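Side-chain contact in alpha-2,3-sialyltransferase (Campylobacter jejuni, PDB 2P2V), which probably transfers sialic acid from a CMP-activated donor to an acceptor sugar, forming an alpha-2,3 linkage: residues I94-F99 against N107-Q112. Sequence-based numbering, arbitrary orientation.
Sequences IFCSTF and NDFLHQ
C96 and T98, at and just beyond the end of strand 90-96, meet F109 and L110 on helix 107-116, within a beta-alpha-beta unit: strand 90-96, the helix, then strand 121-122, whose two strands are neighbours in the parallel sheet of this sialyltransferase domain. The contact is small, 113 Å² summed over both sides, and purely side chain, with no hydrogen bond from one segment to the other.

C96 SG approaches the far rim of the F109 ring near its plane, 3.7 Å from F109 CZ, in a sulfur-aromatic contact. From F109 CE2 the same sulfur is 3.9 Å away. With SG 80° off the ring normal, the thiol sits at the edge and not over a face. Both side chains reach out with the gamma atom anti to the backbone N (chi1 -173° for C96, 178° for F109), which brings sulfur and ring together between strand and helix.

Looser apolar contacts lie alongside. The methyl T98 CG2 stands 4.2 Å from L110 CD2 and comes obliquely to the F109 ring, 4.3 Å from CE2. L122 of the neighbouring strand touches both T98 and L110, while F109 also touches Y273 and L277 of helix 268-283. The side chain of C96 lies about 10 Å, at the nearest atoms, from the bound donor analogue, CMP-3-fluoro-N-acetylneuraminic acid.

Polar bonds fix the T98 side chain. The hydroxyl is hydrogen-bonded to Y124 N as well as to C96 O, the second bond turning it back on its own segment. T98 OG1 donates to C96 O at 3.0 Å, from 38° above the carbonyl plane.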
loop_
_atom_site.group_PDB
_atom_site.type_symbol
_atom_site.label_atom_id
_atom_site.label_comp_id
_atom_site.label_asym_id
_atom_site.label_seq_id
_atom_site.Cartn_x
_atom_site.Cartn_y
_atom_site.Cartn_z
ATOM N N ILE A 94 -19.237 -6.038 -15.069
ATOM C CA ILE A 94 -19.410 -7.204 -14.184
ATOM C C ILE A 94 -18.944 -6.830 -12.791
ATOM O O ILE A 94 -17.777 -6.489 -12.621
ATOM C CB ILE A 94 -18.559 -8.444 -14.646
ATOM C CG1 ILE A 94 -18.995 -8.916 -16.024
ATOM C CG2 ILE A 94 -18.760 -9.559 -13.599
ATOM C CD1 ILE A 94 -18.066 -10.033 -16.656
ATOM N N PHE A 95 -19.841 -6.831 -11.800
ATOM C CA PHE A 95 -19.470 -6.501 -10.420
ATOM C C PHE A 95 -19.431 -7.746 -9.527
ATOM O O PHE A 95 -20.251 -8.644 -9.706
ATOM C CB PHE A 95 -20.499 -5.635 -9.735
ATOM C CG PHE A 95 -20.530 -4.201 -10.268
ATOM C CD1 PHE A 95 -21.244 -3.937 -11.397
ATOM C CD2 PHE A 95 -19.859 -3.187 -9.615
ATOM C CE1 PHE A 95 -21.290 -2.606 -11.929
ATOM C CE2 PHE A 95 -19.885 -1.866 -10.121
ATOM C CZ PHE A 95 -20.633 -1.610 -11.273
ATOM N N CYS A 96 -18.554 -7.695 -8.536
ATOM C CA CYS A 96 -18.601 -8.624 -7.408
ATOM C C CYS A 96 -19.242 -7.897 -6.244
ATOM O O CYS A 96 -18.745 -6.832 -5.819
ATOM C CB CYS A 96 -17.173 -9.060 -7.082
ATOM S SG CYS A 96 -17.246 -10.357 -5.831
ATOM N N SER A 97 -20.409 -8.358 -5.816
ATOM C CA SER A 97 -21.171 -7.771 -4.708
ATOM C C SER A 97 -20.461 -7.957 -3.355
ATOM O O SER A 97 -20.508 -9.047 -2.716
ATOM C CB SER A 97 -22.553 -8.385 -4.668
ATOM O OG SER A 97 -23.198 -8.360 -5.930
ATOM N N THR A 98 -19.766 -6.905 -2.922
ATOM C CA THR A 98 -18.828 -6.984 -1.827
ATOM C C THR A 98 -19.080 -5.894 -0.792
ATOM O O THR A 98 -19.599 -4.831 -1.128
ATOM C CB THR A 98 -17.352 -6.831 -2.364
ATOM O OG1 THR A 98 -17.285 -5.802 -3.384
ATOM C CG2 THR A 98 -16.821 -8.196 -2.953
ATOM N N PHE A 99 -18.639 -6.110 0.434
ATOM C CA PHE A 99 -18.807 -5.142 1.508
ATOM C C PHE A 99 -17.476 -4.669 2.077
ATOM O O PHE A 99 -17.487 -3.761 2.881
ATOM C CB PHE A 99 -19.662 -5.750 2.655
ATOM C CG PHE A 99 -21.064 -6.107 2.228
ATOM C CD1 PHE A 99 -21.389 -7.428 1.920
ATOM C CD2 PHE A 99 -22.029 -5.098 2.016
ATOM C CE1 PHE A 99 -22.656 -7.786 1.462
ATOM C CE2 PHE A 99 -23.325 -5.439 1.585
ATOM C CZ PHE A 99 -23.631 -6.810 1.298
ATOM N N ASN A 107 -9.015 -11.483 2.979
ATOM C CA ASN A 107 -7.960 -10.546 2.538
ATOM C C ASN A 107 -7.397 -10.922 1.198
ATOM O O ASN A 107 -7.231 -10.066 0.318
ATOM C CB ASN A 107 -6.812 -10.497 3.555
ATOM C CG ASN A 107 -7.217 -9.888 4.866
ATOM O OD1 ASN A 107 -8.333 -9.355 5.043
ATOM N ND2 ASN A 107 -6.284 -9.921 5.811
ATOM N N ASP A 108 -7.111 -12.221 1.009
ATOM C CA ASP A 108 -6.542 -12.650 -0.261
ATOM C C ASP A 108 -7.511 -12.492 -1.416
ATOM O O ASP A 108 -7.089 -12.154 -2.479
ATOM C CB ASP A 108 -6.088 -14.109 -0.241
ATOM C CG ASP A 108 -4.686 -14.307 0.433
ATOM O OD1 ASP A 108 -3.898 -13.338 0.578
ATOM O OD2 ASP A 108 -4.382 -15.477 0.796
ATOM N N PHE A 109 -8.788 -12.795 -1.206
ATOM C CA PHE A 109 -9.796 -12.622 -2.264
ATOM C C PHE A 109 -9.758 -11.169 -2.724
ATOM O O PHE A 109 -9.685 -10.903 -3.934
ATOM C CB PHE A 109 -11.202 -12.921 -1.760
ATOM C CG PHE A 109 -12.272 -12.702 -2.812
ATOM C CD1 PHE A 109 -12.563 -13.684 -3.757
ATOM C CD2 PHE A 109 -12.975 -11.499 -2.874
ATOM C CE1 PHE A 109 -13.526 -13.454 -4.787
ATOM C CE2 PHE A 109 -13.933 -11.247 -3.887
ATOM C CZ PHE A 109 -14.232 -12.210 -4.836
ATOM N N LEU A 110 -9.825 -10.248 -1.776
ATOM C CA LEU A 110 -9.911 -8.800 -2.202
ATOM C C LEU A 110 -8.626 -8.313 -2.825
ATOM O O LEU A 110 -8.648 -7.558 -3.817
ATOM C CB LEU A 110 -10.329 -7.895 -1.041
ATOM C CG LEU A 110 -11.768 -8.122 -0.520
ATOM C CD1 LEU A 110 -12.051 -7.268 0.697
ATOM C CD2 LEU A 110 -12.832 -7.853 -1.612
ATOM N N HIS A 111 -7.503 -8.738 -2.250
ATOM C CA HIS A 111 -6.142 -8.372 -2.695
ATOM C C HIS A 111 -5.843 -8.808 -4.121
ATOM O O HIS A 111 -5.214 -8.081 -4.909
ATOM C CB HIS A 111 -5.079 -8.969 -1.747
ATOM C CG HIS A 111 -3.662 -8.726 -2.179
ATOM N ND1 HIS A 111 -2.870 -9.710 -2.748
ATOM C CD2 HIS A 111 -2.885 -7.620 -2.101
ATOM C CE1 HIS A 111 -1.674 -9.212 -3.010
ATOM N NE2 HIS A 111 -1.662 -7.943 -2.636
ATOM N N GLN A 112 -6.296 -10.015 -4.466
ATOM C CA GLN A 112 -5.992 -10.639 -5.755
ATOM C C GLN A 112 -7.122 -10.480 -6.727
ATOM O O GLN A 112 -6.988 -10.891 -7.836
ATOM C CB GLN A 112 -5.779 -12.154 -5.580
ATOM C CG GLN A 112 -4.624 -12.366 -4.668
ATOM C CD GLN A 112 -4.305 -13.835 -4.485
ATOM O OE1 GLN A 112 -3.147 -14.190 -4.261
ATOM N NE2 GLN A 112 -5.333 -14.694 -4.560
#